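Local coordinates for protein beta-galactosidase BgaB (Bifidobacterium adolescentis, PDB 5VYM) that hydrolyses terminal beta-D-galactose from beta-galactosides, favouring beta-1,4-linked galactobiose and related oligosaccharides, and is represented here by its trimerisation domain, at residues H31-D34 against V35-W38; V52-A55 against Y56-S60; I71-A74 against A75-Q78. All blocks are in the same frame, centred on the assembly; numbering follows the deposited sequence.

Interaction 1 (H31-D34 against V35-W38); sequences HWHD and VRDW
Arg36 runs back along its helix past Trp32 to His33. Its CB sits 3.7 Å from Trp32 O. CG is anti to the carbonyl carbon (chi1 -62°). That torsion carries it over one face of the Trp32 indole, 3.9 Å from the centroid of the five-membered ring, in a CH-pi contact. CD goes on to the pyrrole nitrogen, with Trp32 NE1 3.3 Å from Arg36 CD. The chain then bends at chi3 (-49°). NE and CZ pass near His33 CD2. At the tip the guanidinium lies flat on the His33 imidazole, with planes 5° apart and centres 4.2 Å apart. NH2 is the atom over the ring, set toward its rim.

Val35 takes the buried side of the same turns. Its CG1 packs on Trp32 CZ3 and its CG2 on His31 CE1 at 3.5 Å. His31 itself is anchored outside the helix, by Pro67 O and Ser12 N. The Asp34 carboxylate is bonded through OD2 to Thr68 OG1. Four successive i+4 to i N-H...O bonds, from Val35 N to His31 O through Trp38 N to Asp34 O, mark the first turns of an amphipathic alpha-helix packed against the parallel sheet.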
loop_
_atom_site.group_PDB
_atom_site.type_symbol
_atom_site.label_atom_id
_atom_site.label_comp_id
_atom_site.label_asym_id
_atom_site.label_seq_id
_atom_site.Cartn_x
_atom_site.Cartn_y
_atom_site.Cartn_z
ATOM N N HIS B 31 16.100 17.774 9.422
ATOM C CA HIS B 31 14.644 17.665 9.391
ATOM C C HIS B 31 13.980 19.025 9.581
ATOM O O HIS B 31 13.152 19.442 8.763
ATOM C CB HIS B 31 14.161 16.680 10.455
ATOM C CG HIS B 31 12.672 16.628 10.590
ATOM N ND1 HIS B 31 11.827 16.632 9.501
ATOM C CD2 HIS B 31 11.876 16.579 11.684
ATOM C CE1 HIS B 31 10.574 16.586 9.918
ATOM N NE2 HIS B 31 10.576 16.553 11.239
ATOM N N TRP B 32 14.332 19.732 10.658
ATOM C CA TRP B 32 13.660 20.996 10.947
ATOM C C TRP B 32 13.967 22.054 9.895
ATOM O O TRP B 32 13.099 22.874 9.575
ATOM C CB TRP B 32 14.043 21.509 12.335
ATOM C CG TRP B 32 13.392 22.818 12.650
ATOM C CD1 TRP B 32 14.003 24.031 12.766
ATOM C CD2 TRP B 32 11.994 23.048 12.857
ATOM N NE1 TRP B 32 13.072 25.002 13.049
ATOM C CE2 TRP B 32 11.831 24.425 13.109
ATOM C CE3 TRP B 32 10.865 22.223 12.862
ATOM C CZ2 TRP B 32 10.586 24.994 13.362
ATOM C CZ3 TRP B 32 9.630 22.790 13.114
ATOM C CH2 TRP B 32 9.500 24.164 13.360
ATOM N N HIS B 33 15.187 22.061 9.355
ATOM C CA HIS B 33 15.493 22.989 8.274
ATOM C C HIS B 33 14.688 22.665 7.024
ATOM O O HIS B 33 14.295 23.574 6.285
ATOM C CB HIS B 33 16.991 22.974 7.965
ATOM C CG HIS B 33 17.826 23.669 8.996
ATOM N ND1 HIS B 33 19.160 23.954 8.803
ATOM C CD2 HIS B 33 17.514 24.137 10.227
ATOM C CE1 HIS B 33 19.635 24.569 9.872
ATOM N NE2 HIS B 33 18.657 24.693 10.751
ATOM N N ASP B 34 14.425 21.380 6.776
ATOM C CA ASP B 34 13.570 21.008 5.656
ATOM C C ASP B 34 12.130 21.440 5.908
ATOM O O ASP B 34 11.426 21.851 4.978
ATOM C CB ASP B 34 13.654 19.500 5.412
ATOM C CG ASP B 34 13.460 19.129 3.953
ATOM O OD1 ASP B 34 13.256 20.040 3.122
ATOM O OD2 ASP B 34 13.515 17.922 3.635
ATOM N N VAL B 35 11.683 21.368 7.165
ATOM C CA VAL B 35 10.340 21.826 7.511
ATOM C C VAL B 35 10.208 23.327 7.278
ATOM O O VAL B 35 9.207 23.797 6.724
ATOM C CB VAL B 35 10.007 21.450 8.967
ATOM C CG1 VAL B 35 8.708 22.107 9.405
ATOM C CG2 VAL B 35 9.922 19.940 9.119
ATOM N N ARG B 36 11.213 24.102 7.696
ATOM C CA ARG B 36 11.152 25.551 7.515
ATOM C C ARG B 36 11.145 25.928 6.039
ATOM O O ARG B 36 10.411 26.833 5.626
ATOM C CB ARG B 36 12.324 26.228 8.228
ATOM C CG ARG B 36 12.350 26.030 9.732
ATOM C CD ARG B 36 13.399 26.918 10.384
ATOM N NE ARG B 36 14.692 26.833 9.710
ATOM C CZ ARG B 36 15.828 27.306 10.214
ATOM N NH1 ARG B 36 15.835 27.893 11.403
ATOM N NH2 ARG B 36 16.959 27.188 9.533
ATOM N N ASP B 37 11.961 25.246 5.229
ATOM C CA ASP B 37 12.000 25.543 3.801
ATOM C C ASP B 37 10.652 25.271 3.143
ATOM O O ASP B 37 10.181 26.068 2.323
ATOM C CB ASP B 37 13.105 24.732 3.124
ATOM C CG ASP B 37 14.493 25.245 3.459
ATOM O OD1 ASP B 37 14.596 26.259 4.182
ATOM O OD2 ASP B 37 15.480 24.635 2.996
ATOM N N TRP B 38 10.013 24.152 3.492
ATOM C CA TRP B 38 8.685 23.872 2.959
ATOM C C TRP B 38 7.653 24.864 3.480
ATOM O O TRP B 38 6.709 25.208 2.758
ATOM C CB TRP B 38 8.268 22.442 3.297
ATOM C CG TRP B 38 8.834 21.412 2.364
ATOM C CD1 TRP B 38 10.020 20.748 2.496
ATOM C CD2 TRP B 38 8.234 20.925 1.158
ATOM N NE1 TRP B 38 10.195 19.878 1.446
ATOM C CE2 TRP B 38 9.113 19.969 0.610
ATOM C CE3 TRP B 38 7.040 21.208 0.486
ATOM C CZ2 TRP B 38 8.835 19.293 -0.577
ATOM C CZ3 TRP B 38 6.766 20.535 -0.692
ATOM C CH2 TRP B 38 7.659 19.589 -1.211
#

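Interaction 2 (V52-A55 against Y56-S60); sequences VPLA and YDWSS
Pro53 and Tyr56 meet as a ridge on a flat plate. The proline ring is the ridge, and its CG stands over one face of the phenol, 3.8 Å from the ring centroid. This is a CH-pi contact, set toward the rim of the ring. Pro53 CD comes down beside it, 3.5 Å from Tyr56 CD1. Tyr56 CG is anti to its carbonyl carbon (chi1 -75°), which folds the phenol back along the proline. The CG1 branch of Val52 fills the next hollow. It touches Tyr56 CB at 3.8 Å and reaches the edge of the Trp58 indole at CD1.

The Trp58 ring fits edge-on into the inner side of the bend. Its NE1 donates to Leu54 O at 3.0 Å, with the acceptor close to the indole plane. Leu54 lies alongside, pointing the same way, and its CD1 is 4.1 Å from Trp58 NE1. Arg79 of helix 74-85 also donates to Leu54 O, so two donors grip this carbonyl. Phe83 meets the indole edge-to-face.

Further on, Asp57 OD1 takes both Ser59 OG, at 2.7 Å, and Ser59 N, forming an Asx turn. Tyr56 N donates to Pro53 O, from above the carbonyl plane. That bond closes a type I beta turn at the end of strand 50-53, an outermost strand of the parallel sheet within this chain.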
loop_
_atom_site.group_PDB
_atom_site.type_symbol
_atom_site.label_atom_id
_atom_site.label_comp_id
_atom_site.label_asym_id
_atom_site.label_seq_id
_atom_site.Cartn_x
_atom_site.Cartn_y
_atom_site.Cartn_z
ATOM N N VAL B 52 2.450 20.750 11.925
ATOM C CA VAL B 52 1.725 19.916 12.875
ATOM C C VAL B 52 2.649 18.794 13.316
ATOM O O VAL B 52 3.298 18.173 12.471
ATOM C CB VAL B 52 0.429 19.337 12.275
ATOM C CG1 VAL B 52 -0.288 18.466 13.293
ATOM C CG2 VAL B 52 -0.474 20.459 11.788
ATOM N N PRO B 53 2.758 18.507 14.614
ATOM C CA PRO B 53 3.534 17.341 15.046
ATOM C C PRO B 53 2.974 16.057 14.452
ATOM O O PRO B 53 1.765 15.907 14.264
ATOM C CB PRO B 53 3.390 17.364 16.572
ATOM C CG PRO B 53 3.103 18.788 16.900
ATOM C CD PRO B 53 2.291 19.317 15.752
ATOM N N LEU B 54 3.883 15.123 14.162
ATOM C CA LEU B 54 3.493 13.873 13.515
ATOM C C LEU B 54 2.490 13.095 14.357
ATOM O O LEU B 54 1.582 12.451 13.817
ATOM C CB LEU B 54 4.739 13.031 13.235
ATOM C CG LEU B 54 4.552 11.647 12.614
ATOM C CD1 LEU B 54 3.732 11.735 11.344
ATOM C CD2 LEU B 54 5.901 11.004 12.330
ATOM N N ALA B 55 2.627 13.150 15.683
ATOM C CA ALA B 55 1.753 12.381 16.561
ATOM C C ALA B 55 0.338 12.941 16.642
ATOM O O ALA B 55 -0.555 12.239 17.124
ATOM C CB ALA B 55 2.354 12.306 17.965
ATOM N N TYR B 56 0.109 14.171 16.188
ATOM C CA TYR B 56 -1.203 14.783 16.321
ATOM C C TYR B 56 -2.152 14.277 15.236
ATOM O O TYR B 56 -1.755 13.611 14.277
ATOM C CB TYR B 56 -1.099 16.307 16.269
ATOM C CG TYR B 56 -0.545 16.937 17.530
ATOM C CD1 TYR B 56 -0.430 18.316 17.647
ATOM C CD2 TYR B 56 -0.136 16.154 18.602
ATOM C CE1 TYR B 56 0.076 18.898 18.796
ATOM C CE2 TYR B 56 0.371 16.725 19.753
ATOM C CZ TYR B 56 0.475 18.097 19.845
ATOM O OH TYR B 56 0.979 18.670 20.990
ATOM N N ASP B 57 -3.431 14.610 15.402
ATOM C CA ASP B 57 -4.486 14.187 14.481
ATOM C C ASP B 57 -4.551 15.184 13.331
ATOM O O ASP B 57 -5.189 16.234 13.437
ATOM C CB ASP B 57 -5.821 14.088 15.212
ATOM C CG ASP B 57 -6.955 13.630 14.311
ATOM O OD1 ASP B 57 -6.682 13.153 13.189
ATOM O OD2 ASP B 57 -8.127 13.749 14.729
ATOM N N TRP B 58 -3.895 14.851 12.218
ATOM C CA TRP B 58 -3.929 15.671 11.014
ATOM C C TRP B 58 -4.845 15.092 9.943
ATOM O O TRP B 58 -4.684 15.410 8.761
ATOM C CB TRP B 58 -2.516 15.857 10.458
ATOM C CG TRP B 58 -1.631 14.663 10.639
ATOM C CD1 TRP B 58 -0.653 14.507 11.576
ATOM C CD2 TRP B 58 -1.643 13.455 9.867
ATOM N NE1 TRP B 58 -0.053 13.280 11.436
ATOM C CE2 TRP B 58 -0.642 12.615 10.393
ATOM C CE3 TRP B 58 -2.400 13.004 8.782
ATOM C CZ2 TRP B 58 -0.378 11.350 9.871
ATOM C CZ3 TRP B 58 -2.137 11.748 8.266
ATOM C CH2 TRP B 58 -1.136 10.936 8.811
ATOM N N SER B 59 -5.805 14.251 10.335
ATOM C CA SER B 59 -6.702 13.631 9.368
ATOM C C SER B 59 -7.633 14.638 8.703
ATOM O O SER B 59 -8.152 14.357 7.618
ATOM C CB SER B 59 -7.528 12.536 10.044
ATOM O OG SER B 59 -8.337 13.073 11.076
ATOM N N SER B 60 -7.853 15.798 9.324
ATOM C CA SER B 60 -8.743 16.806 8.764
ATOM C C SER B 60 -8.080 17.658 7.689
ATOM O O SER B 60 -8.781 18.399 6.992
ATOM C CB SER B 60 -9.281 17.709 9.879
ATOM O OG SER B 60 -8.221 18.291 10.620
#

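Interaction 3 (I71-A74 against A75-Q78); sequences ILSA and ADTQ
Ser73 O is gripped twice by Thr77, at the start of helix 74-85. Ser73 is the N-cap of this helix. Thr77 OG1 donates to Ser73 O at 2.9 Å, and Thr77 N donates to the same oxygen at 3.0 Å. The two donors come from opposite faces of the carbonyl plane. Thr77 OG1 is anti to its own carbonyl carbon (chi1 -53°), which turns the hydroxyl back toward the N-cap residue.

The cap bond uses the side chain of the same serine. Asp76 N donates to Ser73 OG at 3.2 Å. Ser73 OG stands between its backbone N and carbonyl carbon (chi1 59°), and this aims it at the first turn. Gln78 N to Ala74 O, at 2.9 Å, continues the helical pattern.

Leu72 covers the inner side of the cap. Its CD2 rests on Asp76 CB at 3.8 Å, and its CB lies near Thr77 OG1. Thr77 also packs on Leu117 of helix 117-122. The carboxylate of Asp76 is shared. Its OD1 forms a salt bridge with Arg79, one turn along the helix. Its OD2 faces a water that accepts a hydrogen bond from Ser73 N, with the water oxygen 2.9 Å from that nitrogen.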
loop_
_atom_site.group_PDB
_atom_site.type_symbol
_atom_site.label_atom_id
_atom_site.label_comp_id
_atom_site.label_asym_id
_atom_site.label_seq_id
_atom_site.Cartn_x
_atom_site.Cartn_y
_atom_site.Cartn_z
ATOM N N ILE B 71 12.534 9.058 10.666
ATOM C CA ILE B 71 11.971 8.023 11.523
ATOM C C ILE B 71 10.482 7.923 11.229
ATOM O O ILE B 71 9.732 8.882 11.446
ATOM C CB ILE B 71 12.218 8.325 13.009
ATOM C CG1 ILE B 71 13.658 8.794 13.233
ATOM C CG2 ILE B 71 11.916 7.097 13.852
ATOM C CD1 ILE B 71 14.699 7.740 12.956
ATOM N N LEU B 72 10.054 6.766 10.729
ATOM C CA LEU B 72 8.644 6.479 10.496
ATOM C C LEU B 72 8.347 5.089 11.028
ATOM O O LEU B 72 8.875 4.098 10.512
ATOM C CB LEU B 72 8.286 6.568 9.011
ATOM C CG LEU B 72 7.652 7.867 8.513
ATOM C CD1 LEU B 72 7.134 7.687 7.094
ATOM C CD2 LEU B 72 6.535 8.317 9.444
ATOM N N SER B 73 7.515 5.017 12.062
ATOM C CA SER B 73 7.069 3.730 12.563
ATOM C C SER B 73 6.128 3.075 11.554
ATOM O O SER B 73 5.639 3.708 10.614
ATOM C CB SER B 73 6.374 3.894 13.913
ATOM O OG SER B 73 5.259 4.763 13.806
ATOM N N ALA B 74 5.882 1.779 11.754
ATOM C CA ALA B 74 4.906 1.090 10.918
ATOM C C ALA B 74 3.515 1.684 11.100
ATOM O O ALA B 74 2.773 1.860 10.127
ATOM C CB ALA B 74 4.900 -0.405 11.236
ATOM N N ALA B 75 3.154 2.017 12.343
ATOM C CA ALA B 75 1.832 2.571 12.608
ATOM C C ALA B 75 1.656 3.930 11.943
ATOM O O ALA B 75 0.567 4.253 11.455
ATOM C CB ALA B 75 1.602 2.677 14.115
ATOM N N ASP B 76 2.715 4.741 11.910
ATOM C CA ASP B 76 2.611 6.051 11.276
ATOM C C ASP B 76 2.559 5.930 9.758
ATOM O O ASP B 76 1.848 6.695 9.095
ATOM C CB ASP B 76 3.771 6.945 11.714
ATOM C CG ASP B 76 3.579 7.505 13.114
ATOM O OD1 ASP B 76 2.422 7.544 13.588
ATOM O OD2 ASP B 76 4.581 7.915 13.736
ATOM N N THR B 77 3.304 4.981 9.187
ATOM C CA THR B 77 3.177 4.715 7.757
ATOM C C THR B 77 1.767 4.246 7.422
ATOM O O THR B 77 1.214 4.603 6.374
ATOM C CB THR B 77 4.212 3.676 7.318
ATOM O OG1 THR B 77 5.519 4.097 7.725
ATOM C CG2 THR B 77 4.199 3.514 5.807
ATOM N N GLN B 78 1.162 3.457 8.314
ATOM C CA GLN B 78 -0.219 3.030 8.117
ATOM C C GLN B 78 -1.179 4.211 8.198
ATOM O O GLN B 78 -2.178 4.256 7.470
ATOM C CB GLN B 78 -0.587 1.963 9.150
ATOM C CG GLN B 78 -1.994 1.406 9.002
ATOM C CD GLN B 78 -2.196 0.676 7.691
ATOM O OE1 GLN B 78 -1.377 -0.154 7.297
ATOM N NE2 GLN B 78 -3.287 0.988 7.002
HETATM O O HOH W 1 6.923 7.561 13.261
#

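How the interactions relate
From the N terminus, interaction 1 comes first, in the opening turns of helix 31-44. The chain then enters strand 50-53, and interaction 2 closes the bend at its end. After strand 63-66 and a loop, interaction 3 caps helix 74-85. The three lie in series, and none nests in or crosses another. Interaction 1 stays within its helix, where Val35 and Trp38 pack on Ile9 of strand 7-11. It does not touch interaction 2, and their centres are about 17 Å apart. Interactions 2 and 3 do touch: Leu54 CD2 packs on Asp76 OD2 at 3.6 Å and on Leu72 CD2. This joins the end of strand 50-53 to the start of helix 74-85.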